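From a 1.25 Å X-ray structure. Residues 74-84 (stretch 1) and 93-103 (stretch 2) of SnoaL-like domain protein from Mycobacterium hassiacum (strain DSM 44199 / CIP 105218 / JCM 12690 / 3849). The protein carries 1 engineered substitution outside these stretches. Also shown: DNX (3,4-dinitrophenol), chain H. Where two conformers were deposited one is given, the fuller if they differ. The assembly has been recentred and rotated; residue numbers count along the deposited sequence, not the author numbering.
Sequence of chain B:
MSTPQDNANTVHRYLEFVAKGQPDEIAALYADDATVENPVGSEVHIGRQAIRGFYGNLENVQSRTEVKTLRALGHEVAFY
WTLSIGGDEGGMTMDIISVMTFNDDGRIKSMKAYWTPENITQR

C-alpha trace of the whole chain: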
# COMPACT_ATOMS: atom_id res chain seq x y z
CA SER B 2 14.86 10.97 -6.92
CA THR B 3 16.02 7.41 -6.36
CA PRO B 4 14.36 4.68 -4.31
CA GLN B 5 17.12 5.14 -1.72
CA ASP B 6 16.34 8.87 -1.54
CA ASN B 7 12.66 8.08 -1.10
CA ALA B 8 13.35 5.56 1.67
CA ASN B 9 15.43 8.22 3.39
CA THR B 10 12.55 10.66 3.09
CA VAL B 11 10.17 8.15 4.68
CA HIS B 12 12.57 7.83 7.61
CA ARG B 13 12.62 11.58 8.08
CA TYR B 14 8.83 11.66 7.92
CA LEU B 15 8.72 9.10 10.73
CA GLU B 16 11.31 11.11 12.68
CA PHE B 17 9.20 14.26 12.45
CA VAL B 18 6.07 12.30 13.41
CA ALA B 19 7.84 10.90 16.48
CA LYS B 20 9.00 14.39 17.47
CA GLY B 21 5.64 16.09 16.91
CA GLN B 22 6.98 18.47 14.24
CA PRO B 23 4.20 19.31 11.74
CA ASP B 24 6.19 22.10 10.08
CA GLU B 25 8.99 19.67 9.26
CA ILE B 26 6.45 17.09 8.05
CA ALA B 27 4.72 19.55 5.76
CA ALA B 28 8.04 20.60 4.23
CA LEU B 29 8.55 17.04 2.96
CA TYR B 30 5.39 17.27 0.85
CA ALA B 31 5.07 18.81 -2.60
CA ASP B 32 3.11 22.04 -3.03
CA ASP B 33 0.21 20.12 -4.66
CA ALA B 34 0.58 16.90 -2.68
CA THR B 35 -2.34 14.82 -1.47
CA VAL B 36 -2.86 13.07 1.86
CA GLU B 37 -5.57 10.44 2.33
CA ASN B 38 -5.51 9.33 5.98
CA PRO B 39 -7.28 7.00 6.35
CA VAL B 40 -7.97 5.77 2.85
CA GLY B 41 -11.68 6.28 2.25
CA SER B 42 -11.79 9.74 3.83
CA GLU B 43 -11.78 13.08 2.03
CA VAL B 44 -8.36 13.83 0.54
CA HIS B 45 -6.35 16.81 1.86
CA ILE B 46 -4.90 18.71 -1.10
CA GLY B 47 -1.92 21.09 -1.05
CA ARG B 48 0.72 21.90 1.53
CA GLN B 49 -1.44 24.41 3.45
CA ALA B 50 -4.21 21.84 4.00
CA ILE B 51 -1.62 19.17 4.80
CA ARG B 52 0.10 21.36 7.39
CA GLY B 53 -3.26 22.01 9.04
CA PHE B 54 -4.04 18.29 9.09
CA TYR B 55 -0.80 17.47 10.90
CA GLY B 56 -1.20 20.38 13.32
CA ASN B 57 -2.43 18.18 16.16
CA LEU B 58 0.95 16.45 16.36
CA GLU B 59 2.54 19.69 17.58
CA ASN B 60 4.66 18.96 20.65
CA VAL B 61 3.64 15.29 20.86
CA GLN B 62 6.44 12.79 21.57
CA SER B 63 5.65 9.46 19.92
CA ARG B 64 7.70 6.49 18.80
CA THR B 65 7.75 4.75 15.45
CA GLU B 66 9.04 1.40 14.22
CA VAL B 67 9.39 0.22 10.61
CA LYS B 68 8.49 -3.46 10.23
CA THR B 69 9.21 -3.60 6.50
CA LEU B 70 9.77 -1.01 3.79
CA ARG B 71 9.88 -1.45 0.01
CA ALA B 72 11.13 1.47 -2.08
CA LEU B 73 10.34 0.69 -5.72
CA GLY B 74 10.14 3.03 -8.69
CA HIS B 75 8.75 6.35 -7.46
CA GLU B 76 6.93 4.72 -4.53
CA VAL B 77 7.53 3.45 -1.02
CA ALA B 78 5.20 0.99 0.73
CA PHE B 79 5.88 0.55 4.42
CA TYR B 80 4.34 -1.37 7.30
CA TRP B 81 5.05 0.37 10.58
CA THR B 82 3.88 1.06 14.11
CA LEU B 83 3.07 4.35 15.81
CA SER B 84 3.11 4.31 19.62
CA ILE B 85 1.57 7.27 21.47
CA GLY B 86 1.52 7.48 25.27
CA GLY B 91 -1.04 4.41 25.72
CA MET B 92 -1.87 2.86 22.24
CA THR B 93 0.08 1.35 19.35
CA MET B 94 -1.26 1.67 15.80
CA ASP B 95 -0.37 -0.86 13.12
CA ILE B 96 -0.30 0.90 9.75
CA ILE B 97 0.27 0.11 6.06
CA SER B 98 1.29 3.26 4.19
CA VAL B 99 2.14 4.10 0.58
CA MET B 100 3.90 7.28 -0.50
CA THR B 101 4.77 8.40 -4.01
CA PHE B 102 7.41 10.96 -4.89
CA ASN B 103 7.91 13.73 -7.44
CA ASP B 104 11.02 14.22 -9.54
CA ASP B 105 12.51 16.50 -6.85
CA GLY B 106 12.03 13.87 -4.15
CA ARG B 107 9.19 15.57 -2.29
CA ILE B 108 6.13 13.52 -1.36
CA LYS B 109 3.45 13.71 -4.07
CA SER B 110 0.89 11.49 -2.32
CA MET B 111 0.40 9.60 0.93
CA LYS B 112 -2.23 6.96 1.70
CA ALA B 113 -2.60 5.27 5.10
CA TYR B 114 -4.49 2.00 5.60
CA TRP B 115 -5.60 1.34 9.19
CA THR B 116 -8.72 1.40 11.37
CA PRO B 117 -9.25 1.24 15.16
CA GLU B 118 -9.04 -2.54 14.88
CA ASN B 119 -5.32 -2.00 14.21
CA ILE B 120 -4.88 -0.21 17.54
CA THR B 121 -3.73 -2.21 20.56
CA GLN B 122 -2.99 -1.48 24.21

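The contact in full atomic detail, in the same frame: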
# COMPACT_ATOMS: atom_id res chain seq x y z
N GLY B 74 10.57 1.98 -7.77
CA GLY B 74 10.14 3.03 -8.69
C GLY B 74 10.09 4.36 -7.97
O GLY B 74 11.03 4.74 -7.27
N HIS B 75 8.96 5.06 -8.11
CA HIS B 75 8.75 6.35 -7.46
C HIS B 75 7.94 6.22 -6.17
O HIS B 75 7.44 7.23 -5.66
CB HIS B 75 8.07 7.32 -8.43
CG HIS B 75 8.81 7.49 -9.71
ND1 HIS B 75 10.04 8.11 -9.79
CD2 HIS B 75 8.52 7.08 -10.97
CE1 HIS B 75 10.46 8.10 -11.04
NE2 HIS B 75 9.56 7.47 -11.78
N GLU B 76 7.82 5.01 -5.64
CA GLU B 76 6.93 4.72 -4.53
C GLU B 76 7.68 4.10 -3.36
O GLU B 76 8.73 3.48 -3.52
CB GLU B 76 5.79 3.79 -4.95
CG GLU B 76 5.12 4.16 -6.27
CD GLU B 76 3.70 3.66 -6.40
OE1 GLU B 76 3.07 3.30 -5.37
OE2 GLU B 76 3.20 3.63 -7.54
N VAL B 77 7.09 4.21 -2.18
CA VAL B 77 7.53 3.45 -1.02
C VAL B 77 6.30 2.93 -0.30
O VAL B 77 5.42 3.71 0.07
CB VAL B 77 8.38 4.28 -0.04
CG1 VAL B 77 8.86 3.38 1.10
CG2 VAL B 77 9.58 4.93 -0.73
N ALA B 78 6.22 1.61 -0.12
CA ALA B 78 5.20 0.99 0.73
C ALA B 78 5.88 0.56 2.01
O ALA B 78 6.96 -0.03 1.96
CB ALA B 78 4.57 -0.23 0.06
N PHE B 79 5.27 0.88 3.14
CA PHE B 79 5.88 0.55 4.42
C PHE B 79 4.84 0.16 5.44
O PHE B 79 3.74 0.72 5.48
CB PHE B 79 6.83 1.65 4.95
CG PHE B 79 6.26 3.05 5.01
CD1 PHE B 79 6.01 3.80 3.86
CD2 PHE B 79 6.03 3.65 6.23
CE1 PHE B 79 5.54 5.11 3.94
CE2 PHE B 79 5.54 4.95 6.31
CZ PHE B 79 5.31 5.68 5.17
N TYR B 80 5.18 -0.85 6.23
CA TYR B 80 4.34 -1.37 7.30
C TYR B 80 5.06 -1.02 8.60
O TYR B 80 6.25 -1.33 8.75
CB TYR B 80 4.21 -2.89 7.11
CG TYR B 80 3.31 -3.62 8.07
CD1 TYR B 80 2.18 -3.03 8.63
CD2 TYR B 80 3.59 -4.93 8.43
CE1 TYR B 80 1.36 -3.73 9.51
CE2 TYR B 80 2.79 -5.63 9.31
CZ TYR B 80 1.68 -5.03 9.84
OH TYR B 80 0.87 -5.73 10.72
N TRP B 81 4.38 -0.29 9.47
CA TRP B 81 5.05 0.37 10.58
C TRP B 81 4.10 0.52 11.76
O TRP B 81 2.88 0.35 11.63
CB TRP B 81 5.61 1.72 10.15
CG TRP B 81 4.59 2.72 9.69
CD1 TRP B 81 3.87 2.68 8.54
CD2 TRP B 81 4.22 3.92 10.36
NE1 TRP B 81 3.07 3.79 8.44
CE2 TRP B 81 3.27 4.58 9.55
CE3 TRP B 81 4.61 4.53 11.56
CZ2 TRP B 81 2.69 5.80 9.90
CZ3 TRP B 81 4.03 5.73 11.92
CH2 TRP B 81 3.09 6.36 11.09
N THR B 82 4.67 0.81 12.92
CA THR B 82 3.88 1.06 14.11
C THR B 82 4.13 2.46 14.64
O THR B 82 5.24 2.99 14.58
CB THR B 82 4.17 0.04 15.22
OG1 THR B 82 5.49 0.22 15.72
CG2 THR B 82 4.01 -1.37 14.72
N LEU B 83 3.06 3.05 15.17
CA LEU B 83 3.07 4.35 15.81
C LEU B 83 2.60 4.16 17.24
O LEU B 83 1.47 3.71 17.45
CB LEU B 83 2.10 5.29 15.07
CG LEU B 83 1.91 6.71 15.62
CD1 LEU B 83 3.22 7.43 15.69
CD2 LEU B 83 0.93 7.49 14.74
N SER B 84 3.44 4.49 18.21
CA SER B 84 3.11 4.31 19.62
C SER B 84 3.03 5.67 20.30
O SER B 84 4.00 6.43 20.30
CB SER B 84 4.18 3.47 20.33
OG SER B 84 4.32 2.21 19.71
N THR B 93 -0.84 1.62 20.44
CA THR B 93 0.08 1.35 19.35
C THR B 93 -0.76 1.02 18.13
O THR B 93 -1.62 0.14 18.18
CB THR B 93 1.04 0.19 19.67
OG1 THR B 93 1.85 0.55 20.79
CG2 THR B 93 1.95 -0.10 18.49
N MET B 94 -0.57 1.82 17.07
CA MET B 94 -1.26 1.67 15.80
C MET B 94 -0.39 0.86 14.86
O MET B 94 0.84 0.99 14.85
CB MET B 94 -1.51 3.04 15.15
CG MET B 94 -2.23 4.06 16.01
SD MET B 94 -2.43 5.66 15.21
CE MET B 94 -3.78 5.33 14.09
N ASP B 95 -1.04 0.04 14.05
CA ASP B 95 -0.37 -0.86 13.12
C ASP B 95 -0.83 -0.48 11.71
O ASP B 95 -1.99 -0.72 11.35
CB ASP B 95 -0.76 -2.29 13.47
CG ASP B 95 0.04 -3.32 12.72
OD1 ASP B 95 1.27 -3.20 12.68
OD2 ASP B 95 -0.56 -4.28 12.19
N ILE B 96 0.07 0.12 10.92
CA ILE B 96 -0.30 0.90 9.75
C ILE B 96 0.41 0.37 8.51
O ILE B 96 1.61 0.08 8.55
CB ILE B 96 0.09 2.38 9.97
CG1 ILE B 96 -0.55 2.94 11.25
CG2 ILE B 96 -0.29 3.25 8.75
CD1 ILE B 96 0.16 4.15 11.83
N ILE B 97 -0.32 0.28 7.39
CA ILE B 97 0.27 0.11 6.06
C ILE B 97 0.14 1.45 5.35
O ILE B 97 -0.96 1.99 5.23
CB ILE B 97 -0.41 -1.00 5.23
CG1 ILE B 97 -0.25 -2.36 5.89
CG2 ILE B 97 0.16 -1.03 3.81
CD1 ILE B 97 -1.06 -3.46 5.25
N SER B 98 1.27 1.98 4.87
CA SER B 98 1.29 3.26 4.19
C SER B 98 1.94 3.13 2.83
O SER B 98 2.84 2.32 2.62
CB SER B 98 2.09 4.28 4.97
OG SER B 98 1.45 4.56 6.20
N VAL B 99 1.48 3.95 1.88
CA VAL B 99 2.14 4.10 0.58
C VAL B 99 2.34 5.58 0.31
O VAL B 99 1.39 6.38 0.40
CB VAL B 99 1.30 3.48 -0.56
CG1 VAL B 99 1.95 3.73 -1.91
CG2 VAL B 99 1.15 1.98 -0.34
N MET B 100 3.57 5.95 -0.02
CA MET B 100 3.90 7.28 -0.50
C MET B 100 4.44 7.20 -1.92
O MET B 100 5.09 6.23 -2.30
CB MET B 100 4.93 7.94 0.41
CG MET B 100 4.35 8.39 1.73
SD MET B 100 5.64 9.12 2.77
CE MET B 100 4.63 9.81 4.09
N THR B 101 4.16 8.23 -2.70
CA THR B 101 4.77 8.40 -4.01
C THR B 101 5.47 9.75 -4.04
O THR B 101 5.15 10.65 -3.25
CB THR B 101 3.76 8.30 -5.16
OG1 THR B 101 2.94 9.47 -5.19
CG2 THR B 101 2.88 7.06 -5.02
N PHE B 102 6.45 9.86 -4.93
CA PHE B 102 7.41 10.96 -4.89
C PHE B 102 7.53 11.61 -6.26
O PHE B 102 7.49 10.93 -7.29
CB PHE B 102 8.78 10.41 -4.42
CG PHE B 102 8.72 9.88 -3.03
CD1 PHE B 102 8.22 8.61 -2.79
CD2 PHE B 102 9.06 10.69 -1.96
CE1 PHE B 102 8.09 8.14 -1.51
CE2 PHE B 102 8.96 10.22 -0.67
CZ PHE B 102 8.44 8.96 -0.44
N ASN B 103 7.69 12.93 -6.24
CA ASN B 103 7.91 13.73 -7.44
C ASN B 103 9.36 13.61 -7.89
O ASN B 103 10.20 12.96 -7.26
CB ASN B 103 7.55 15.19 -7.18
CG ASN B 103 6.08 15.42 -7.20
OD1 ASN B 103 5.35 14.71 -7.88
ND2 ASN B 103 5.63 16.42 -6.46
C1 DNX H . 0.43 8.67 9.47
C2 DNX H . 0.48 9.68 10.42
C3 DNX H . -0.46 9.70 11.42
N3 DNX H . -0.38 10.80 12.38
C4 DNX H . -1.43 8.71 11.51
N4 DNX H . -2.45 8.71 12.56
C5 DNX H . -1.47 7.70 10.58
C6 DNX H . -0.54 7.68 9.55
O1 DNX H . 1.35 8.66 8.47
O31 DNX H . -0.96 11.84 12.11
O32 DNX H . 0.30 10.65 13.39
O41 DNX H . -3.57 8.34 12.27
O42 DNX H . -2.12 9.05 13.69
O HOH W 1 11.20 10.67 -8.19

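Strands 76-84 and 93-102 run antiparallel, side by side in one sheet. Pairs of backbone hydrogen bonds join Val77 to Met100, Phe79 to Ser98, Trp81 to Ile96 and Leu83 to Met94. For example, Phe79 N donates to Ser98 O (2.9 Å) and Ser98 N to Phe79 O (2.8 Å). Beyond this ladder, Phe102 N donates to His75 O at 2.9 Å.

The side chains of the hydrogen-bonded pairs share one face. Here two rings lean over the neighbouring strand. Phe79, with chi1 in p, lays its ring across Ser98, whose CB sits 3.7 Å from the Phe79 ring centroid. Ser98 OG turns away from that ring. Met100 CG meets the ring edge at Phe79 CE1, 4.1 Å away. Trp81, also p, covers Ile96: CD1 of Ile96 lies 3.8 Å from the centroid of the Trp81 six-membered ring. The indole edge reaches on to Ser98, and Trp81 NE1 donates to Ser98 OG at 2.9 Å. Leu83 CB packs against Ile96 CD1 at 3.9 Å. The dinitrophenol lies on this face, with O1 3.5 Å from Trp81 CZ2.

On the other face, Tyr80 CD1 rests against Ile97 CG1 at 3.7 Å. Tyr80 OH donates a short 2.5 Å hydrogen bond to Asp95 OD2. Small Ala78 meets Val99, CB to CG2, at 4.1 Å.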